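Local coordinates for hemolysin activator protein CdiB (Acinetobacter baumannii ACICU, PDB 6WIL), which probably exports its partner toxin of contact-dependent growth inhibition across the outer membrane, as a two-partner secretion transporter of the Omp85 superfamily, at residues L73-F78 against G166-L171; N143-Q148 against T159-K164; K172-G177 against M189-A194. All coordinates share one frame; numbering follows the deposited sequence.

Interaction 1 of 3, residues L73-F78 against G166-L171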
loop_
_atom_site.group_PDB
_atom_site.type_symbol
_atom_site.label_atom_id
_atom_site.label_comp_id
_atom_site.label_asym_id
_atom_site.label_seq_id
_atom_site.Cartn_x
_atom_site.Cartn_y
_atom_site.Cartn_z
ATOM N N LEU A 73 -12.493 -26.215 -20.394
ATOM C CA LEU A 73 -13.575 -25.312 -20.756
ATOM C C LEU A 73 -14.373 -24.855 -19.544
ATOM O O LEU A 73 -15.014 -23.801 -19.599
ATOM C CB LEU A 73 -14.508 -25.979 -21.764
ATOM C CG LEU A 73 -13.947 -26.301 -23.148
ATOM C CD1 LEU A 73 -15.076 -26.292 -24.159
ATOM C CD2 LEU A 73 -12.851 -25.323 -23.549
ATOM N N GLN A 74 -14.350 -25.631 -18.455
ATOM C CA GLN A 74 -15.122 -25.282 -17.266
ATOM C C GLN A 74 -14.746 -23.905 -16.738
ATOM O O GLN A 74 -15.581 -23.215 -16.141
ATOM C CB GLN A 74 -14.910 -26.342 -16.181
ATOM C CG GLN A 74 -15.937 -26.328 -15.058
ATOM C CD GLN A 74 -17.038 -27.354 -15.261
ATOM O OE1 GLN A 74 -17.490 -27.586 -16.383
ATOM N NE2 GLN A 74 -17.465 -27.987 -14.173
ATOM N N GLN A 75 -13.497 -23.487 -16.956
ATOM C CA GLN A 75 -13.046 -22.170 -16.527
ATOM C C GLN A 75 -13.666 -21.044 -17.345
ATOM O O GLN A 75 -13.730 -19.906 -16.865
ATOM C CB GLN A 75 -11.521 -22.098 -16.614
ATOM C CG GLN A 75 -10.906 -20.797 -16.120
ATOM C CD GLN A 75 -9.397 -20.767 -16.284
ATOM O OE1 GLN A 75 -8.818 -21.632 -16.939
ATOM N NE2 GLN A 75 -8.753 -19.773 -15.681
ATOM N N PHE A 76 -14.136 -21.329 -18.560
ATOM C CA PHE A 76 -14.571 -20.291 -19.488
ATOM C C PHE A 76 -16.083 -20.212 -19.651
ATOM O O PHE A 76 -16.557 -19.495 -20.538
ATOM C CB PHE A 76 -13.912 -20.498 -20.851
ATOM C CG PHE A 76 -12.455 -20.146 -20.871
ATOM C CD1 PHE A 76 -12.047 -18.832 -20.708
ATOM C CD2 PHE A 76 -11.492 -21.127 -21.043
ATOM C CE1 PHE A 76 -10.706 -18.500 -20.727
ATOM C CE2 PHE A 76 -10.149 -20.802 -21.060
ATOM C CZ PHE A 76 -9.755 -19.485 -20.905
ATOM N N ASN A 77 -16.854 -20.905 -18.808
ATOM C CA ASN A 77 -18.306 -20.862 -18.933
ATOM C C ASN A 77 -18.876 -19.475 -18.659
ATOM O O ASN A 77 -20.031 -19.216 -19.014
ATOM C CB ASN A 77 -18.960 -21.889 -18.002
ATOM C CG ASN A 77 -18.613 -21.666 -16.540
ATOM O OD1 ASN A 77 -18.961 -20.640 -15.954
ATOM N ND2 ASN A 77 -17.942 -22.642 -15.937
ATOM N N PHE A 78 -18.100 -18.578 -18.045
ATOM C CA PHE A 78 -18.580 -17.220 -17.811
ATOM C C PHE A 78 -18.813 -16.463 -19.112
ATOM O O PHE A 78 -19.547 -15.469 -19.117
ATOM C CB PHE A 78 -17.590 -16.450 -16.930
ATOM C CG PHE A 78 -16.305 -16.100 -17.621
ATOM C CD1 PHE A 78 -15.258 -17.006 -17.665
ATOM C CD2 PHE A 78 -16.135 -14.859 -18.217
ATOM C CE1 PHE A 78 -14.068 -16.686 -18.297
ATOM C CE2 PHE A 78 -14.951 -14.534 -18.858
ATOM C CZ PHE A 78 -13.915 -15.449 -18.896
ATOM N N GLY A 166 3.440 -23.164 -20.327
ATOM C CA GLY A 166 2.302 -24.012 -20.608
ATOM C C GLY A 166 0.989 -23.561 -20.000
ATOM O O GLY A 166 -0.055 -24.139 -20.327
ATOM N N ASP A 167 1.002 -22.556 -19.127
ATOM C CA ASP A 167 -0.229 -22.050 -18.542
ATOM C C ASP A 167 -0.961 -21.141 -19.525
ATOM O O ASP A 167 -0.426 -20.727 -20.558
ATOM C CB ASP A 167 0.055 -21.289 -17.247
ATOM C CG ASP A 167 0.346 -22.209 -16.080
ATOM O OD1 ASP A 167 0.421 -23.436 -16.294
ATOM O OD2 ASP A 167 0.493 -21.703 -14.947
ATOM N N ILE A 168 -2.204 -20.824 -19.184
ATOM C CA ILE A 168 -3.008 -19.917 -19.993
ATOM C C ILE A 168 -2.613 -18.484 -19.663
ATOM O O ILE A 168 -2.509 -18.110 -18.489
ATOM C CB ILE A 168 -4.507 -20.158 -19.750
ATOM C CG1 ILE A 168 -4.863 -21.605 -20.099
ATOM C CG2 ILE A 168 -5.344 -19.184 -20.564
ATOM C CD1 ILE A 168 -6.245 -22.026 -19.651
ATOM N N VAL A 169 -2.384 -17.682 -20.700
ATOM C CA VAL A 169 -1.939 -16.303 -20.516
ATOM C C VAL A 169 -3.071 -15.476 -19.922
ATOM O O VAL A 169 -4.151 -15.359 -20.514
ATOM C CB VAL A 169 -1.461 -15.703 -21.843
ATOM C CG1 VAL A 169 -1.213 -14.212 -21.685
ATOM C CG2 VAL A 169 -0.206 -16.411 -22.321
ATOM N N ASN A 170 -2.823 -14.889 -18.751
ATOM C CA ASN A 170 -3.767 -13.991 -18.099
ATOM C C ASN A 170 -3.043 -12.724 -17.665
ATOM O O ASN A 170 -1.980 -12.795 -17.041
ATOM C CB ASN A 170 -4.431 -14.652 -16.892
ATOM C CG ASN A 170 -5.674 -13.915 -16.447
ATOM O OD1 ASN A 170 -5.593 -12.849 -15.836
ATOM N ND2 ASN A 170 -6.836 -14.476 -16.760
ATOM N N LEU A 171 -3.633 -11.568 -17.979
ATOM C CA LEU A 171 -2.991 -10.287 -17.712
ATOM C C LEU A 171 -2.891 -9.972 -16.223
ATOM O O LEU A 171 -2.016 -9.195 -15.827
ATOM C CB LEU A 171 -3.749 -9.168 -18.429
ATOM C CG LEU A 171 -3.107 -7.781 -18.456
ATOM C CD1 LEU A 171 -1.728 -7.835 -19.100
ATOM C CD2 LEU A 171 -4.007 -6.803 -19.191
#
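Gln75 and Phe76, in the turn between helix 70-74 and helix 77-85, meet Ile168 where the first of two consecutive POTRA domains leans on the second. The contact is small, burying 101 Å², and no hydrogen bond crosses it; the nearest backbones, at Gln75 and Ile168, keep their CA atoms 10.9 Å apart, so the side chains do the bridging. Leu73 precedes the turn: Leu73 O accepts a bond from Phe76 N at 2.8 Å, while its side chain packs on Leu62 and Ile137 of the first domain. Gln75 follows, its CG anti to the backbone N (chi1 -177°) and the rest of the chain straight, which carries the amide well out from the turn. The side chains of Gln75 and Ile168 run antiparallel, one alongside the other, with Gln75 OE1 3.8 Å from Ile168 CD1, a van der Waals touch of a polar atom on a methyl. The CB of Phe76 does not face Ile168, but the end of its ring comes nearer. Ile168 CD1 comes to the ring obliquely, 4.3 Å from Phe76 CE2, while Phe116 meets the ring edge-to-face and Ile139 of strand 132-149 packs against both Phe76 and Ile168. The aromatic is thus buried mainly among residues of its own domain and offers CE2 to the second. Across the gap, Asn170 OD1 caps the N-H of Lys172 at the start of helix 171-181. Its ND2 binds Lys114 O, a polar tie between the domains; the side chain of the same lysine makes a cation-pi contact with Phe78 inside the first domain. Phe78 closes the segment, the edge of its ring taking Gln75 O in plane, 3.4 Å from Phe78 CD1.

Interaction 2 of 3, residues N143-Q148 against T159-K164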
loop_
_atom_site.group_PDB
_atom_site.type_symbol
_atom_site.label_atom_id
_atom_site.label_comp_id
_atom_site.label_asym_id
_atom_site.label_seq_id
_atom_site.Cartn_x
_atom_site.Cartn_y
_atom_site.Cartn_z
ATOM N N ASN A 143 4.313 -20.250 -23.996
ATOM C CA ASN A 143 5.265 -21.235 -24.486
ATOM C C ASN A 143 6.607 -21.172 -23.767
ATOM O O ASN A 143 7.061 -22.189 -23.230
ATOM C CB ASN A 143 5.451 -21.040 -25.990
ATOM C CG ASN A 143 6.519 -21.939 -26.576
ATOM O OD1 ASN A 143 7.341 -21.495 -27.363
ATOM N ND2 ASN A 143 6.491 -23.226 -26.212
ATOM N N LYS A 144 7.251 -20.004 -23.741
ATOM C CA LYS A 144 8.531 -19.836 -23.064
ATOM C C LYS A 144 8.580 -18.475 -22.383
ATOM O O LYS A 144 8.059 -17.485 -22.901
ATOM C CB LYS A 144 9.726 -19.943 -24.030
ATOM C CG LYS A 144 9.646 -21.038 -25.085
ATOM C CD LYS A 144 10.879 -21.025 -25.988
ATOM C CE LYS A 144 11.014 -19.721 -26.775
ATOM N NZ LYS A 144 12.248 -19.702 -27.623
ATOM N N ILE A 145 9.234 -18.431 -21.230
ATOM C CA ILE A 145 9.668 -17.170 -20.644
ATOM C C ILE A 145 11.103 -16.940 -21.095
ATOM O O ILE A 145 11.980 -17.773 -20.845
ATOM C CB ILE A 145 9.548 -17.188 -19.112
ATOM C CG1 ILE A 145 8.075 -17.272 -18.709
ATOM C CG2 ILE A 145 10.203 -15.951 -18.503
ATOM C CD1 ILE A 145 7.803 -18.238 -17.583
ATOM N N VAL A 146 11.338 -15.838 -21.799
ATOM C CA VAL A 146 12.631 -15.554 -22.409
ATOM C C VAL A 146 13.258 -14.378 -21.677
ATOM O O VAL A 146 12.715 -13.267 -21.689
ATOM C CB VAL A 146 12.504 -15.261 -23.914
ATOM C CG1 VAL A 146 13.834 -14.772 -24.478
ATOM C CG2 VAL A 146 12.035 -16.504 -24.660
ATOM N N ILE A 147 14.403 -14.623 -21.043
ATOM C CA ILE A 147 15.156 -13.570 -20.363
ATOM C C ILE A 147 16.180 -13.065 -21.374
ATOM O O ILE A 147 17.314 -13.540 -21.442
ATOM C CB ILE A 147 15.804 -14.067 -19.074
ATOM C CG1 ILE A 147 14.811 -14.903 -18.262
ATOM C CG2 ILE A 147 16.302 -12.891 -18.247
ATOM C CD1 ILE A 147 13.548 -14.154 -17.864
ATOM N N GLN A 148 15.766 -12.085 -22.181
ATOM C CA GLN A 148 16.659 -11.543 -23.199
ATOM C C GLN A 148 17.850 -10.829 -22.574
ATOM O O GLN A 148 18.922 -10.750 -23.187
ATOM C CB GLN A 148 15.886 -10.594 -24.118
ATOM C CG GLN A 148 16.714 -9.983 -25.240
ATOM C CD GLN A 148 15.902 -9.066 -26.132
ATOM O OE1 GLN A 148 16.285 -7.921 -26.379
ATOM N NE2 GLN A 148 14.775 -9.569 -26.628
ATOM N N THR A 159 9.101 -18.203 -7.908
ATOM C CA THR A 159 8.464 -17.568 -6.756
ATOM C C THR A 159 7.882 -16.201 -7.099
ATOM O O THR A 159 6.841 -15.823 -6.551
ATOM C CB THR A 159 9.458 -17.436 -5.596
ATOM O OG1 THR A 159 10.565 -16.612 -5.987
ATOM C CG2 THR A 159 9.972 -18.803 -5.175
ATOM N N GLY A 160 8.532 -15.452 -7.993
ATOM C CA GLY A 160 8.019 -14.147 -8.369
ATOM C C GLY A 160 6.851 -14.184 -9.336
ATOM O O GLY A 160 5.992 -13.298 -9.300
ATOM N N LEU A 161 6.796 -15.191 -10.211
ATOM C CA LEU A 161 5.732 -15.275 -11.206
ATOM C C LEU A 161 4.736 -16.345 -10.800
ATOM O O LEU A 161 5.130 -17.511 -10.641
ATOM C CB LEU A 161 6.300 -15.592 -12.581
ATOM C CG LEU A 161 7.415 -14.693 -13.098
ATOM C CD1 LEU A 161 7.842 -15.164 -14.477
ATOM C CD2 LEU A 161 6.953 -13.253 -13.138
ATOM N N PRO A 162 3.453 -16.018 -10.633
ATOM C CA PRO A 162 2.479 -17.043 -10.238
ATOM C C PRO A 162 2.044 -17.941 -11.387
ATOM O O PRO A 162 1.043 -18.653 -11.276
ATOM C CB PRO A 162 1.310 -16.213 -9.696
ATOM C CG PRO A 162 1.402 -14.931 -10.451
ATOM C CD PRO A 162 2.865 -14.666 -10.638
ATOM N N PHE A 163 2.789 -17.919 -12.488
ATOM C CA PHE A 163 2.491 -18.725 -13.662
ATOM C C PHE A 163 3.756 -19.443 -14.114
ATOM O O PHE A 163 4.863 -19.144 -13.662
ATOM C CB PHE A 163 1.924 -17.867 -14.803
ATOM C CG PHE A 163 2.825 -16.738 -15.220
ATOM C CD1 PHE A 163 3.793 -16.929 -16.193
ATOM C CD2 PHE A 163 2.697 -15.483 -14.648
ATOM C CE1 PHE A 163 4.622 -15.891 -16.585
ATOM C CE2 PHE A 163 3.524 -14.440 -15.035
ATOM C CZ PHE A 163 4.487 -14.645 -16.006
ATOM N N LYS A 164 3.582 -20.400 -15.023
ATOM C CA LYS A 164 4.691 -21.175 -15.555
ATOM C C LYS A 164 4.464 -21.423 -17.038
ATOM O O LYS A 164 3.415 -21.090 -17.596
ATOM C CB LYS A 164 4.856 -22.511 -14.820
ATOM C CG LYS A 164 3.755 -23.511 -15.122
ATOM C CD LYS A 164 3.832 -24.710 -14.198
ATOM C CE LYS A 164 3.830 -24.265 -12.744
ATOM N NZ LYS A 164 3.584 -25.394 -11.804
#
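The Phe163 ring carries Leu161 CB on one face, 3.9 Å above its plane and displaced toward the rim, and receives Ile145 obliquely: Ile145 CD1 lies 4.1 Å from Phe163 CE1. What turns the ring back toward the strand is a chi1 of 57°, which sets CG between the backbone N and the carbonyl carbon, although the CB itself does not face Ile145. Leu161 also points toward the strand, its CD1 4.4 Å from Ile145 CD1. One terminal methyl therefore serves both partners, and Ile145 supplies the whole strand side of the contact. Its CG1, anti to the carbonyl carbon, carries the methyl toward Leu161 and Phe163; the closest CA atoms, of Ile145 and Lys164, are 8.2 Å apart. The union is purely apolar, without a hydrogen bond between the segments. Phe163 continues onto Leu207 of the neighbouring strand and Leu174 of helix 171-181, and Leu161 onto Leu181, so both feed a larger hydrophobic layer. Here the first strand of the second POTRA domain is covered by the residues that follow its first helix, part of the beta-alpha-alpha-beta-beta fold in which two helices lie against a mixed three-stranded sheet.

Interaction 3 of 3, residues K172-G177 against M189-A194. With SO4 (sulfate ion), chain B.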
loop_
_atom_site.group_PDB
_atom_site.type_symbol
_atom_site.label_atom_id
_atom_site.label_comp_id
_atom_site.label_asym_id
_atom_site.label_seq_id
_atom_site.Cartn_x
_atom_site.Cartn_y
_atom_site.Cartn_z
ATOM N N LYS A 172 -3.764 -10.547 -15.392
ATOM C CA LYS A 172 -3.675 -10.308 -13.954
ATOM C C LYS A 172 -2.435 -10.967 -13.364
ATOM O O LYS A 172 -1.793 -10.406 -12.469
ATOM C CB LYS A 172 -4.933 -10.816 -13.250
ATOM C CG LYS A 172 -6.157 -9.931 -13.416
ATOM C CD LYS A 172 -7.334 -10.488 -12.627
ATOM C CE LYS A 172 -8.457 -10.938 -13.546
ATOM N NZ LYS A 172 -9.140 -9.780 -14.192
ATOM N N ARG A 173 -2.085 -12.158 -13.855
ATOM C CA ARG A 173 -0.893 -12.848 -13.382
ATOM C C ARG A 173 0.380 -12.250 -13.966
ATOM O O ARG A 173 1.409 -12.217 -13.284
ATOM C CB ARG A 173 -0.990 -14.338 -13.712
ATOM C CG ARG A 173 -2.239 -14.981 -13.134
ATOM C CD ARG A 173 -2.251 -16.489 -13.309
ATOM N NE ARG A 173 -3.338 -17.087 -12.542
ATOM C CZ ARG A 173 -3.184 -17.685 -11.366
ATOM N NH1 ARG A 173 -1.981 -17.788 -10.822
ATOM N NH2 ARG A 173 -4.237 -18.189 -10.739
ATOM N N LEU A 174 0.331 -11.770 -15.212
ATOM C CA LEU A 174 1.478 -11.056 -15.767
ATOM C C LEU A 174 1.788 -9.809 -14.950
ATOM O O LEU A 174 2.952 -9.528 -14.640
ATOM C CB LEU A 174 1.218 -10.681 -17.226
ATOM C CG LEU A 174 0.929 -11.798 -18.229
ATOM C CD1 LEU A 174 0.977 -11.255 -19.652
ATOM C CD2 LEU A 174 1.902 -12.949 -18.051
ATOM N N ASP A 175 0.752 -9.041 -14.598
ATOM C CA ASP A 175 0.959 -7.810 -13.842
ATOM C C ASP A 175 1.473 -8.101 -12.440
ATOM O O ASP A 175 2.340 -7.382 -11.930
ATOM C CB ASP A 175 -0.341 -7.008 -13.772
ATOM C CG ASP A 175 -0.661 -6.287 -15.068
ATOM O OD1 ASP A 175 0.171 -6.320 -16.001
ATOM O OD2 ASP A 175 -1.749 -5.679 -15.148
ATOM N N GLN A 176 0.943 -9.142 -11.797
ATOM C CA GLN A 176 1.416 -9.513 -10.470
ATOM C C GLN A 176 2.890 -9.891 -10.506
ATOM O O GLN A 176 3.696 -9.378 -9.719
ATOM C CB GLN A 176 0.580 -10.666 -9.920
ATOM C CG GLN A 176 0.904 -11.000 -8.483
ATOM C CD GLN A 176 0.597 -9.845 -7.546
ATOM O OE1 GLN A 176 -0.293 -9.034 -7.815
ATOM N NE2 GLN A 176 1.338 -9.760 -6.444
ATOM N N GLY A 177 3.260 -10.790 -11.420
ATOM C CA GLY A 177 4.654 -11.179 -11.539
ATOM C C GLY A 177 5.556 -10.023 -11.927
ATOM O O GLY A 177 6.674 -9.899 -11.422
HETATM N N MSE A 189 8.617 -5.815 -20.277
HETATM C CA MSE A 189 7.856 -7.023 -20.565
HETATM C C MSE A 189 7.125 -6.876 -21.899
HETATM O O MSE A 189 6.430 -5.887 -22.135
HETATM C CB MSE A 189 6.869 -7.315 -19.421
HETATM C CG MSE A 189 6.228 -8.705 -19.447
HETATM SE SE MSE A 189 4.938 -9.060 -17.991
HETATM C CE MSE A 189 6.165 -9.651 -16.584
ATOM N N GLN A 190 7.306 -7.860 -22.778
ATOM C CA GLN A 190 6.645 -7.893 -24.074
ATOM C C GLN A 190 6.068 -9.278 -24.323
ATOM O O GLN A 190 6.630 -10.290 -23.895
ATOM C CB GLN A 190 7.605 -7.522 -25.211
ATOM C CG GLN A 190 7.828 -6.029 -25.368
ATOM C CD GLN A 190 9.037 -5.707 -26.226
ATOM O OE1 GLN A 190 9.927 -6.539 -26.403
ATOM N NE2 GLN A 190 9.074 -4.493 -26.763
ATOM N N ILE A 191 4.932 -9.307 -25.014
ATOM C CA ILE A 191 4.289 -10.540 -25.453
ATOM C C ILE A 191 4.466 -10.652 -26.960
ATOM O O ILE A 191 4.187 -9.697 -27.696
ATOM C CB ILE A 191 2.799 -10.568 -25.074
ATOM C CG1 ILE A 191 2.622 -10.874 -23.584
ATOM C CG2 ILE A 191 2.043 -11.575 -25.938
ATOM C CD1 ILE A 191 2.791 -12.337 -23.234
ATOM N N THR A 192 4.939 -11.808 -27.417
ATOM C CA THR A 192 5.130 -12.089 -28.830
ATOM C C THR A 192 4.601 -13.481 -29.138
ATOM O O THR A 192 4.585 -14.351 -28.259
ATOM C CB THR A 192 6.610 -12.008 -29.248
ATOM O OG1 THR A 192 7.372 -12.970 -28.506
ATOM C CG2 THR A 192 7.174 -10.614 -29.005
ATOM N N PRO A 193 4.158 -13.717 -30.372
ATOM C CA PRO A 193 3.748 -15.074 -30.757
ATOM C C PRO A 193 4.935 -16.025 -30.774
ATOM O O PRO A 193 6.053 -15.646 -31.129
ATOM C CB PRO A 193 3.165 -14.886 -32.164
ATOM C CG PRO A 193 2.846 -13.424 -32.264
ATOM C CD PRO A 193 3.871 -12.728 -31.423
ATOM N N ALA A 194 4.679 -17.273 -30.387
ATOM C CA ALA A 194 5.717 -18.294 -30.374
ATOM C C ALA A 194 5.956 -18.833 -31.779
ATOM O O ALA A 194 5.011 -19.058 -32.541
ATOM C CB ALA A 194 5.331 -19.433 -29.432
HETATM S S SO4 B . -2.540 -18.990 -7.073
HETATM O O1 SO4 B . -3.645 -18.115 -7.456
HETATM O O2 SO4 B . -2.230 -18.782 -5.660
HETATM O O3 SO4 B . -1.371 -18.679 -7.895
HETATM O O4 SO4 B . -2.915 -20.387 -7.280
#
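In the helix-on-sheet layer of the second POTRA domain, Leu174 of helix 171-181 packs on Met189 and Ile191 of strand 185-193. Met189 is selenomethionine here. Its chain runs straight as far as the selenium and then bends (chi3 -85°), laying the end of the side chain alongside the helix backbone: Met189 CE is 3.8 Å from Leu174 O, and Met189 SE is 4.1 Å from Leu174 CB. Leu174 points on toward the strand, and its CD1 meets Ile191 CD1 at 4.2 Å, the two side chains crossing at about a right angle. Met189 and Ile191 stand two residues apart on one face of the strand, and both also touch Leu207 of strand 204-213, the antiparallel neighbour in the sheet. This is the second helix of the beta-alpha-alpha-beta-beta POTRA fold lying over the second strand, and it turns another side to the transmembrane barrel. There Gln176 binds Arg325 NH1 through OE1 and Gly280 O through NE2, while Tyr281 touches Lys172, Arg173 and Gln176. Arg173, extended from CG to NE, reaches a sulfate ion, probably from the crystallisation liquor. The bond from Arg173 NH1 to sulfate O3 is 3.1 Å long and nearly straight at 164°, with O3 at the edge of the guanidinium and in its plane. A weak second bond runs from Arg173 NH2 to sulfate O1 at 3.3 Å. Arg321 of barrel strand 308-326 donates from its NH2 to the same anion.

Interactions 2 and 3 lie in one POTRA core, their centres about 8 Å apart: Phe163 CE2 approaches Arg173 O to 3.5 Å, and Leu161 CD2 comes equally near Gly177 CA. Pro162 O also takes a weak hydrogen bond from Arg173 NH1, which also makes the shorter bond to the sulfate, so interaction 2 borders the ion-binding side of the helix. Interaction 1 is set apart, with its centre about 15 Å from that of interaction 3 and about 17 Å from that of interaction 2. Its segment 166-171 leads from 159-164 into helix 171-181, and Val169 CG1 touches Leu174 CD1 at 4.2 Å. The second domain thus meets the first through interaction 1 and the barrel beside interaction 3.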